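Local coordinates for protein SusD homolog (Bacteroides thetaiotaomicron, PDB 4MRU) that probably binds mucin O-glycans at the cell surface, as a TPR-like lipoprotein of the SusD family, at residues P92-V97 with L112-I117; P104-L109 with S179-L184; D154-M159 with L204-R209; A217-I222 with R340-G345. One frame throughout, in Å; residues are numbered along the deposited sequence. Where two conformers were deposited one is given.

Contact 1. Residues P92-V97 with L112-I117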
# COMPACT_ATOMS: atom_id res chain seq x y z
N PRO A 92 -4.46 -21.57 -7.40
CA PRO A 92 -3.79 -22.85 -7.68
C PRO A 92 -2.55 -23.12 -6.77
O PRO A 92 -2.27 -24.26 -6.40
CB PRO A 92 -3.38 -22.72 -9.16
CG PRO A 92 -4.26 -21.62 -9.71
CD PRO A 92 -4.44 -20.66 -8.56
N LYS A 93 -1.85 -22.07 -6.36
CA LYS A 93 -0.69 -22.27 -5.48
C LYS A 93 -1.15 -22.60 -4.06
O LYS A 93 -0.63 -23.53 -3.43
CB LYS A 93 0.22 -21.06 -5.49
CG LYS A 93 0.82 -20.72 -6.85
CD LYS A 93 1.55 -19.39 -6.74
CE LYS A 93 2.21 -18.96 -8.06
NZ LYS A 93 1.23 -18.97 -9.16
N TYR A 94 -2.14 -21.85 -3.58
CA TYR A 94 -2.73 -22.07 -2.26
C TYR A 94 -3.26 -23.49 -2.14
O TYR A 94 -2.94 -24.20 -1.18
CB TYR A 94 -3.86 -21.07 -1.97
CG TYR A 94 -4.44 -21.22 -0.56
CD1 TYR A 94 -3.69 -20.86 0.54
CD2 TYR A 94 -5.71 -21.73 -0.35
CE1 TYR A 94 -4.19 -21.00 1.83
CE2 TYR A 94 -6.23 -21.88 0.96
CZ TYR A 94 -5.43 -21.52 2.04
OH TYR A 94 -5.83 -21.65 3.34
N TYR A 95 -4.02 -23.94 -3.13
CA TYR A 95 -4.60 -25.28 -3.07
C TYR A 95 -3.57 -26.39 -3.27
O TYR A 95 -3.77 -27.49 -2.76
CB TYR A 95 -5.78 -25.40 -4.06
CG TYR A 95 -7.07 -24.70 -3.54
CD1 TYR A 95 -7.54 -24.93 -2.24
CD2 TYR A 95 -7.84 -23.84 -4.36
CE1 TYR A 95 -8.70 -24.32 -1.76
CE2 TYR A 95 -9.00 -23.23 -3.88
CZ TYR A 95 -9.42 -23.46 -2.58
OH TYR A 95 -10.55 -22.88 -2.09
N ALA A 96 -2.46 -26.11 -3.96
CA ALA A 96 -1.38 -27.09 -4.07
C ALA A 96 -0.79 -27.39 -2.70
O ALA A 96 -0.55 -28.56 -2.34
CB ALA A 96 -0.29 -26.61 -5.04
N VAL A 97 -0.60 -26.35 -1.90
CA VAL A 97 -0.10 -26.57 -0.56
C VAL A 97 -1.04 -27.41 0.24
O VAL A 97 -0.61 -28.38 0.92
CB VAL A 97 0.13 -25.24 0.21
CG1 VAL A 97 0.63 -25.51 1.62
CG2 VAL A 97 1.12 -24.35 -0.53
N LEU A 112 -1.42 -17.50 5.87
CA LEU A 112 -0.95 -16.16 6.15
C LEU A 112 -0.63 -15.42 4.86
O LEU A 112 -0.93 -14.25 4.74
CB LEU A 112 0.30 -16.22 7.06
CG LEU A 112 1.11 -14.96 7.28
CD1 LEU A 112 0.20 -13.89 7.89
CD2 LEU A 112 2.31 -15.23 8.19
N LEU A 113 -0.06 -16.12 3.88
CA LEU A 113 0.27 -15.49 2.63
C LEU A 113 -1.00 -15.17 1.85
O LEU A 113 -1.09 -14.11 1.24
CB LEU A 113 1.19 -16.36 1.81
CG LEU A 113 2.60 -16.43 2.39
CD1 LEU A 113 3.33 -17.55 1.70
CD2 LEU A 113 3.36 -15.11 2.25
N ARG A 114 -1.99 -16.05 1.89
CA ARG A 114 -3.24 -15.76 1.21
C ARG A 114 -3.90 -14.50 1.80
O ARG A 114 -4.40 -13.64 1.06
CB ARG A 114 -4.16 -16.94 1.27
CG ARG A 114 -5.58 -16.61 0.82
CD ARG A 114 -6.31 -17.91 0.61
NE ARG A 114 -7.74 -17.73 0.42
CZ ARG A 114 -8.66 -17.83 1.36
NH1 ARG A 114 -8.35 -18.07 2.64
NH2 ARG A 114 -9.93 -17.68 1.02
N VAL A 115 -3.94 -14.39 3.12
CA VAL A 115 -4.48 -13.20 3.72
C VAL A 115 -3.68 -11.98 3.25
O VAL A 115 -4.23 -10.95 2.91
CB VAL A 115 -4.46 -13.28 5.26
CG1 VAL A 115 -4.77 -11.93 5.85
CG2 VAL A 115 -5.43 -14.34 5.76
N THR A 116 -2.36 -12.08 3.29
CA THR A 116 -1.53 -10.94 2.93
C THR A 116 -1.80 -10.46 1.48
O THR A 116 -1.89 -9.28 1.22
CB THR A 116 -0.04 -11.30 3.13
OG1 THR A 116 0.17 -11.73 4.48
CG2 THR A 116 0.88 -10.12 2.81
N ILE A 117 -1.91 -11.40 0.54
CA ILE A 117 -2.20 -11.08 -0.85
C ILE A 117 -3.56 -10.41 -0.98
O ILE A 117 -3.72 -9.37 -1.62
CB ILE A 117 -2.23 -12.37 -1.70
CG1 ILE A 117 -0.84 -12.95 -1.81
CG2 ILE A 117 -2.77 -12.07 -3.10
CD1 ILE A 117 -0.79 -14.41 -2.23
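Two residues before the Arg-114 that packs on Tyr-94, the carbonyl oxygen Leu-112 O is held by two groups of Thr-116: the backbone Thr-116 N at 3.0 Å and the hydroxyl Thr-116 OG1 at 2.8 Å. They arrive from opposite faces of the carbonyl plane, so the buried hydroxyl finds its partner without displacing the helical bond. Across the segments a single pair of side chains does the touching. Arg-114 CD stands 3.7 Å from the centroid of the Tyr-94 ring and 1° off its normal, a CH-pi contact centred on the face; Arg-114 CB adds a second touch 4.0 Å from Tyr-94 CD1. The pair joins helices 81-100 and 104-125, consecutive members of the mainly helical, TPR-like fold of SusD homologues. Arg-114 has CG opposite its backbone N (chi1 169°) and runs extended from CG to NE, which sets CD over the ring centre with the guanidinium farther off, its plane 29° from the ring. With Arg-114 CZ 5.2 Å from the Tyr-94 ring centroid, any cation-pi attraction is weak. Arg-114 NE hydrogen-bonds to Tyr-91 OH, just before the segment on helix 81-100, while Arg-114 NH1 forms a salt bridge with Glu-162 on helix 152-173.

Contact 2. Residues P104-L109 with S179-L184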
# COMPACT_ATOMS: atom_id res chain seq x y z
N PRO A 104 1.25 -28.56 10.04
CA PRO A 104 0.55 -27.33 10.43
C PRO A 104 1.31 -26.05 10.02
O PRO A 104 0.69 -25.13 9.59
CB PRO A 104 0.48 -27.41 11.95
CG PRO A 104 0.59 -28.87 12.26
CD PRO A 104 1.38 -29.51 11.15
N VAL A 105 2.64 -26.04 10.07
CA VAL A 105 3.39 -24.82 9.70
C VAL A 105 3.26 -24.47 8.21
O VAL A 105 3.10 -23.31 7.85
CB VAL A 105 4.86 -24.95 10.08
CG1 VAL A 105 5.69 -23.80 9.50
CG2 VAL A 105 4.99 -24.98 11.58
N ALA A 106 3.33 -25.47 7.34
CA ALA A 106 3.16 -25.22 5.92
C ALA A 106 1.80 -24.61 5.67
O ALA A 106 1.66 -23.67 4.91
CB ALA A 106 3.26 -26.51 5.14
N LEU A 107 0.77 -25.21 6.27
CA LEU A 107 -0.63 -24.74 6.09
C LEU A 107 -0.81 -23.35 6.66
O LEU A 107 -1.51 -22.51 6.10
CB LEU A 107 -1.59 -25.73 6.75
CG LEU A 107 -1.57 -27.16 6.18
CD1 LEU A 107 -2.53 -28.08 6.93
CD2 LEU A 107 -1.89 -27.17 4.70
N ALA A 108 -0.14 -23.08 7.78
CA ALA A 108 -0.25 -21.76 8.41
C ALA A 108 0.42 -20.70 7.57
O ALA A 108 -0.13 -19.62 7.35
CB ALA A 108 0.37 -21.78 9.78
N LEU A 109 1.59 -20.99 7.04
CA LEU A 109 2.24 -20.03 6.16
C LEU A 109 1.43 -19.77 4.88
O LEU A 109 1.33 -18.62 4.44
CB LEU A 109 3.65 -20.48 5.80
CG LEU A 109 4.64 -20.44 6.96
CD1 LEU A 109 5.97 -21.08 6.54
CD2 LEU A 109 4.88 -19.03 7.45
N SER A 179 13.68 -24.60 11.16
CA SER A 179 12.26 -25.00 11.08
C SER A 179 12.03 -26.00 9.97
O SER A 179 11.00 -26.63 9.92
CB SER A 179 11.39 -23.78 10.81
OG SER A 179 11.69 -23.27 9.51
N GLY A 180 12.97 -26.09 9.05
CA GLY A 180 12.75 -26.84 7.81
C GLY A 180 12.39 -25.97 6.60
O GLY A 180 12.43 -26.45 5.45
N PHE A 181 12.06 -24.69 6.83
CA PHE A 181 11.60 -23.78 5.78
C PHE A 181 12.70 -22.84 5.33
O PHE A 181 12.44 -21.92 4.54
CB PHE A 181 10.36 -23.01 6.25
CG PHE A 181 9.14 -23.86 6.32
CD1 PHE A 181 8.89 -24.67 7.41
CD2 PHE A 181 8.24 -23.85 5.27
CE1 PHE A 181 7.76 -25.49 7.43
CE2 PHE A 181 7.12 -24.65 5.29
CZ PHE A 181 6.87 -25.47 6.36
N GLU A 182 13.92 -23.09 5.81
CA GLU A 182 15.04 -22.21 5.53
C GLU A 182 15.27 -22.02 4.04
O GLU A 182 15.67 -20.92 3.62
CB GLU A 182 16.33 -22.77 6.12
CG GLU A 182 16.50 -22.54 7.60
CD GLU A 182 15.53 -23.33 8.48
OE1 GLU A 182 15.16 -24.49 8.12
OE2 GLU A 182 15.09 -22.77 9.51
N LYS A 183 15.05 -23.08 3.27
CA LYS A 183 15.30 -23.06 1.83
C LYS A 183 14.01 -22.90 1.01
O LYS A 183 14.05 -22.94 -0.20
CB LYS A 183 16.08 -24.32 1.44
CG LYS A 183 17.45 -24.36 2.16
CD LYS A 183 18.43 -25.36 1.60
CE LYS A 183 17.78 -26.73 1.57
NZ LYS A 183 18.78 -27.85 1.58
N LEU A 184 12.90 -22.61 1.69
CA LEU A 184 11.57 -22.57 1.11
C LEU A 184 10.89 -21.23 1.22
O LEU A 184 9.69 -21.12 0.98
CB LEU A 184 10.68 -23.59 1.84
CG LEU A 184 11.11 -25.05 1.91
CD1 LEU A 184 9.97 -25.82 2.55
CD2 LEU A 184 11.48 -25.63 0.56
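Phe-181 drives its ring against Val-105, Ala-106 and Leu-109, packing the loop between helices 152-173 and 192-209 onto the first turns of helix 104-125; the ring also touches Ile-28 of helix 24-32. Its CG lies opposite the carbonyl carbon (chi1 -73°), a setting that points the ring at the helix. Leu-109 comes from the opposing direction and puts one methyl over a ring face, Leu-109 CD1 to Phe-181 CD2 being 3.8 Å. Ala-106 meets the rim instead: its CB lies in the ring plane, 3.9 Å from Phe-181 CZ. The closest approach is Val-105 CG1 to Phe-181 CE1, 3.4 Å, a tight contact made by the valine branch that stands opposite the backbone N (chi1 170°). Behind the ring, Glu-182 binds two successive amides with the syn lone pairs of its carboxylate, OE2 to Ser-179 N at 2.8 Å and OE1 to Gly-180 N at 2.9 Å. Ser-179 OG accepts from Phe-181 N at 3.1 Å, an ST turn. Since no hydrogen bond crosses between the segments, the join itself is apolar, while the bonds made by Glu-182 and Ser-179 are consistent with a loop held in shape, which would steady the ring against the helix.

Contact 3. Residues D154-M159 with L204-R209. With EDO (1,2-ethanediol), chain F.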
# COMPACT_ATOMS: atom_id res chain seq x y z
N ASP A 154 -17.14 -9.24 5.64
CA ASP A 154 -16.95 -10.69 5.80
C ASP A 154 -15.57 -11.14 5.38
O ASP A 154 -15.00 -12.08 5.98
CB ASP A 154 -18.02 -11.48 5.04
CG ASP A 154 -19.40 -11.42 5.72
OD1 ASP A 154 -19.52 -11.05 6.90
OD2 ASP A 154 -20.36 -11.78 5.06
N VAL A 155 -14.99 -10.48 4.39
CA VAL A 155 -13.60 -10.79 4.09
C VAL A 155 -12.68 -10.49 5.28
O VAL A 155 -11.87 -11.34 5.65
CB VAL A 155 -13.10 -10.07 2.84
CG1 VAL A 155 -11.64 -10.40 2.62
CG2 VAL A 155 -13.89 -10.53 1.63
N TYR A 156 -12.76 -9.27 5.83
CA TYR A 156 -11.90 -8.89 6.96
C TYR A 156 -12.12 -9.81 8.16
O TYR A 156 -11.17 -10.30 8.76
CB TYR A 156 -12.14 -7.43 7.34
CG TYR A 156 -11.16 -6.48 6.73
CD1 TYR A 156 -11.29 -6.04 5.40
CD2 TYR A 156 -10.06 -6.02 7.45
CE1 TYR A 156 -10.35 -5.16 4.87
CE2 TYR A 156 -9.12 -5.18 6.89
CZ TYR A 156 -9.26 -4.76 5.60
OH TYR A 156 -8.32 -3.87 5.06
N MSE A 157 -13.36 -10.15 8.47
CA MSE A 157 -13.60 -10.96 9.68
C MSE A 157 -13.04 -12.37 9.47
O MSE A 157 -12.48 -12.97 10.41
CB MSE A 157 -15.07 -10.97 10.03
CG MSE A 157 -15.56 -9.59 10.52
SE MSE A 157 -14.22 -8.34 11.30
CE MSE A 157 -14.85 -6.93 10.09
N ARG A 158 -13.15 -12.90 8.26
CA ARG A 158 -12.61 -14.21 7.96
C ARG A 158 -11.09 -14.18 7.98
O ARG A 158 -10.46 -15.06 8.55
CB ARG A 158 -13.17 -14.73 6.61
CG ARG A 158 -12.65 -16.12 6.21
CD ARG A 158 -13.02 -17.22 7.20
NE ARG A 158 -14.35 -17.72 6.95
CZ ARG A 158 -14.63 -18.75 6.15
NH1 ARG A 158 -13.66 -19.43 5.53
NH2 ARG A 158 -15.88 -19.12 5.96
N MSE A 159 -10.47 -13.14 7.42
CA MSE A 159 -9.03 -12.97 7.52
C MSE A 159 -8.56 -12.92 8.97
O MSE A 159 -7.56 -13.55 9.32
CB MSE A 159 -8.59 -11.68 6.75
CG MSE A 159 -8.76 -11.89 5.25
SE MSE A 159 -8.25 -10.19 4.37
CE MSE A 159 -8.06 -10.96 2.62
N LEU A 204 -2.42 -5.61 13.18
CA LEU A 204 -2.45 -4.22 13.60
C LEU A 204 -2.88 -3.28 12.45
O LEU A 204 -3.71 -2.40 12.63
CB LEU A 204 -1.08 -3.82 14.13
CG LEU A 204 -0.90 -2.36 14.56
CD1 LEU A 204 -1.90 -1.99 15.65
CD2 LEU A 204 0.52 -2.14 15.05
N ARG A 205 -2.29 -3.48 11.28
CA ARG A 205 -2.63 -2.68 10.11
C ARG A 205 -4.12 -2.80 9.77
O ARG A 205 -4.79 -1.83 9.57
CB ARG A 205 -1.80 -3.14 8.92
CG ARG A 205 -2.09 -2.37 7.66
CD ARG A 205 -1.60 -3.11 6.41
NE ARG A 205 -0.22 -2.77 6.10
CZ ARG A 205 0.47 -3.32 5.10
NH1 ARG A 205 -0.09 -4.26 4.35
NH2 ARG A 205 1.73 -2.94 4.87
N MSE A 206 -4.59 -4.04 9.71
CA MSE A 206 -5.97 -4.31 9.35
C MSE A 206 -6.94 -3.83 10.40
O MSE A 206 -8.00 -3.30 10.07
CB MSE A 206 -6.12 -5.81 9.16
CG MSE A 206 -5.42 -6.28 7.89
SE MSE A 206 -5.48 -8.26 7.81
CE MSE A 206 -7.35 -8.58 8.37
N ALA A 207 -6.58 -3.95 11.67
CA ALA A 207 -7.40 -3.35 12.74
C ALA A 207 -7.54 -1.85 12.55
O ALA A 207 -8.64 -1.30 12.66
CB ALA A 207 -6.83 -3.69 14.11
N MSE A 208 -6.44 -1.14 12.30
CA MSE A 208 -6.50 0.33 12.20
C MSE A 208 -7.37 0.74 11.02
O MSE A 208 -8.11 1.72 11.10
CB MSE A 208 -5.08 0.91 12.07
CG MSE A 208 -5.05 2.40 12.38
SE MSE A 208 -5.45 2.75 14.30
CE MSE A 208 -4.07 1.62 15.09
N ARG A 209 -7.38 -0.08 9.99
CA ARG A 209 -8.15 0.16 8.77
C ARG A 209 -9.63 0.28 9.09
O ARG A 209 -10.31 1.04 8.41
CB ARG A 209 -7.94 -0.96 7.73
CG ARG A 209 -8.46 -0.58 6.35
CD ARG A 209 -7.45 0.21 5.50
NE ARG A 209 -6.49 -0.72 4.92
CZ ARG A 209 -5.17 -0.65 4.94
NH1 ARG A 209 -4.52 0.37 5.48
NH2 ARG A 209 -4.50 -1.64 4.35
C1 EDO F . 1.70 -6.24 2.29
O1 EDO F . 0.52 -5.57 1.83
C2 EDO F . 2.80 -5.49 1.63
O2 EDO F . 2.69 -4.19 2.17
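Tyr-156 brings the edge of its ring to Met-206, with Met-206 CB near the ring plane and 3.8 Å from Tyr-156 CE2. Met-206 and Met-159 are both modelled as selenomethionine. The Met-206 chain bends at its last torsion (chi3 43°), which turns its methyl back toward helix 152-173; there Met-206 CE lies 3.8 Å from Tyr-156 CD2 and 3.7 Å from Met-159 CB, so that it touches both side chains. Farther out, the phenol oxygen passes the aliphatic part of Arg-209, Tyr-156 OH to Arg-209 CG being 3.5 Å, with ring and guanidinium planes 83° apart. This is a van der Waals contact: Tyr-156 OH hydrogen-bonds to Asp-123, whose carboxylate also forms a salt bridge with Arg-209 NH2. Further salt bridges from Arg-209 to Glu-429 and Glu-433 surround the buried guanidinium with acids, which would be expected to stabilise its charge. On the same helix Arg-205 binds a molecule of 1,2-ethanediol, probably from the crystallisation liquor, through two bonds, NH1 to its O1 at 2.9 Å and NH2 to its O2 at 3.1 Å. The axes of the short segments approach no closer than 11.5 Å, a separation bridged by long side chains, and their angle of 149° shows the roughly antiparallel packing of helices 152-173 and 192-209 within the mainly helical, TPR-like fold of the SusD family.

Contact 4. Residues A217-I222 with R340-G345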
# COMPACT_ATOMS: atom_id res chain seq x y z
N ALA A 217 -14.70 -1.42 17.96
CA ALA A 217 -14.38 -1.96 19.28
C ALA A 217 -13.59 -3.25 19.12
O ALA A 217 -12.51 -3.42 19.78
CB ALA A 217 -15.63 -2.20 20.14
N GLU A 218 -14.06 -4.11 18.21
CA GLU A 218 -13.35 -5.34 17.96
C GLU A 218 -11.97 -5.03 17.38
O GLU A 218 -10.97 -5.64 17.77
CB GLU A 218 -14.10 -6.32 17.03
CG GLU A 218 -13.64 -7.76 17.28
CD GLU A 218 -14.43 -8.86 16.59
OE1 GLU A 218 -15.58 -8.59 16.15
OE2 GLU A 218 -13.90 -9.99 16.52
N ALA A 219 -11.89 -4.07 16.48
CA ALA A 219 -10.60 -3.71 15.86
C ALA A 219 -9.61 -3.26 16.91
O ALA A 219 -8.47 -3.71 16.92
CB ALA A 219 -10.78 -2.64 14.83
N GLN A 220 -10.06 -2.40 17.83
CA GLN A 220 -9.20 -1.96 18.94
C GLN A 220 -8.63 -3.15 19.74
O GLN A 220 -7.43 -3.17 20.06
CB GLN A 220 -9.98 -1.00 19.83
CG GLN A 220 -9.14 -0.50 20.99
CD GLN A 220 -9.89 0.39 21.92
OE1 GLN A 220 -10.94 0.99 21.56
NE2 GLN A 220 -9.35 0.53 23.13
N SER A 221 -9.47 -4.13 20.04
CA SER A 221 -9.11 -5.31 20.81
C SER A 221 -8.10 -6.13 20.05
O SER A 221 -7.09 -6.53 20.59
CB SER A 221 -10.35 -6.14 21.11
OG SER A 221 -10.02 -7.32 21.76
N ILE A 222 -8.35 -6.31 18.76
CA ILE A 222 -7.40 -7.03 17.88
C ILE A 222 -6.05 -6.32 17.87
O ILE A 222 -5.00 -6.97 18.07
CB ILE A 222 -7.96 -7.17 16.46
CG1 ILE A 222 -9.12 -8.18 16.47
CG2 ILE A 222 -6.89 -7.59 15.45
CD1 ILE A 222 -10.06 -8.03 15.27
N ARG A 340 -5.62 7.69 19.47
CA ARG A 340 -7.02 7.31 19.59
C ARG A 340 -7.35 6.71 20.97
O ARG A 340 -8.46 6.26 21.19
CB ARG A 340 -7.40 6.31 18.47
CG ARG A 340 -7.39 6.85 17.06
CD ARG A 340 -7.71 5.79 16.03
NE ARG A 340 -7.59 6.35 14.70
CZ ARG A 340 -8.50 7.17 14.15
NH1 ARG A 340 -9.60 7.53 14.80
NH2 ARG A 340 -8.27 7.67 12.96
N LYS A 341 -6.37 6.69 21.86
CA LYS A 341 -6.51 6.17 23.22
C LYS A 341 -6.61 4.64 23.21
O LYS A 341 -7.09 4.06 24.15
CB LYS A 341 -7.72 6.81 23.96
CG LYS A 341 -7.68 8.35 23.99
CD LYS A 341 -8.60 9.00 25.02
CE LYS A 341 -10.05 9.08 24.59
NZ LYS A 341 -10.34 10.29 23.76
N TRP A 342 -6.13 3.98 22.16
CA TRP A 342 -6.00 2.53 22.21
C TRP A 342 -4.72 2.21 22.99
O TRP A 342 -3.77 3.02 23.00
CB TRP A 342 -5.88 1.93 20.82
CG TRP A 342 -7.06 2.09 19.95
CD1 TRP A 342 -8.15 2.86 20.18
CD2 TRP A 342 -7.24 1.53 18.68
NE1 TRP A 342 -9.04 2.78 19.15
CE2 TRP A 342 -8.51 1.96 18.20
CE3 TRP A 342 -6.48 0.67 17.90
CZ2 TRP A 342 -9.01 1.55 16.99
CZ3 TRP A 342 -6.99 0.26 16.70
CH2 TRP A 342 -8.25 0.69 16.26
N ASN A 343 -4.68 1.05 23.63
CA ASN A 343 -3.51 0.71 24.43
C ASN A 343 -2.40 0.11 23.55
O ASN A 343 -2.39 -1.11 23.29
CB ASN A 343 -3.87 -0.20 25.58
CG ASN A 343 -2.69 -0.46 26.49
OD1 ASN A 343 -1.58 0.05 26.28
ND2 ASN A 343 -2.90 -1.29 27.49
N MSE A 344 -1.49 0.98 23.08
CA MSE A 344 -0.44 0.57 22.11
C MSE A 344 0.90 0.39 22.79
O MSE A 344 1.90 0.08 22.13
CB MSE A 344 -0.33 1.63 21.02
CG MSE A 344 -1.63 1.81 20.24
SE MSE A 344 -1.89 0.32 18.94
CE MSE A 344 -2.94 -0.85 20.11
N GLY A 345 0.95 0.60 24.11
CA GLY A 345 2.17 0.44 24.87
C GLY A 345 3.12 1.66 24.92
O GLY A 345 4.32 1.51 25.14
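Gln-220 and Trp-342 account for most of the buried surface, about 80 Å² each, and they meet flat against flat. The amide plane of Gln-220 is turned only 9° from the indole plane. Gln-220 CG stands 3.5 Å from the centroid of the five-membered ring and 8° off its normal, a CH-pi contact over the face. The rest of the glutamine follows the same surface: its CB lies 3.7 Å from Trp-342 CE2, and its CD 3.5 Å from Trp-342 CD1. An extended chain, with CG opposite the backbone N and chi2 at -178°, spreads the side chain across the indole instead of lifting it away. At the far end of the ring system Trp-342 CH2 reaches the helix backbone, 4.2 Å from Ala-219 C, and the Ala-219 methyl is a looser neighbour. No hydrogen bond joins the segments directly. Gln-220 NE2 turns to Glu-224, one turn on, and Glu-224 OE2 also accepts from Asn-343 N, so that this one carboxylate oxygen links helix 216-229 to the loop beside the stack. The loop enters through a Schellman motif at Lys-341, whose positive phi ends helix 327-339 just before the tryptophan. From there Trp-342 projects onto helix 216-229, where it also touches Ala-223, and it meets Met-208 on helix 192-209; segment 340-345 therefore packs against both helices before the chain enters helix 348-363.

Overall arrangement
Contacts 1 and 2 share helix 104-125; their centres are 13 Å apart and they touch where Val-97 CG1 lies 3.9 Å from Ala-106 O. Contact 3, on helices 152-173 and 192-209, packs against contact 1 (centres 17 Å apart) through Met-159 CE, 3.8 Å from Val-115 O. It also borders contact 4, with centres 13 Å apart: Ala-207 CB lies 3.3 Å from Ala-219 O and Met-208 CE 3.6 Å from Trp-342 CZ3. Contacts 2 and 4 are the most distant pair, with centres about 31 Å apart and nearest atoms about 16 Å. All four lie away from the magnesium-binding residue Asn-373.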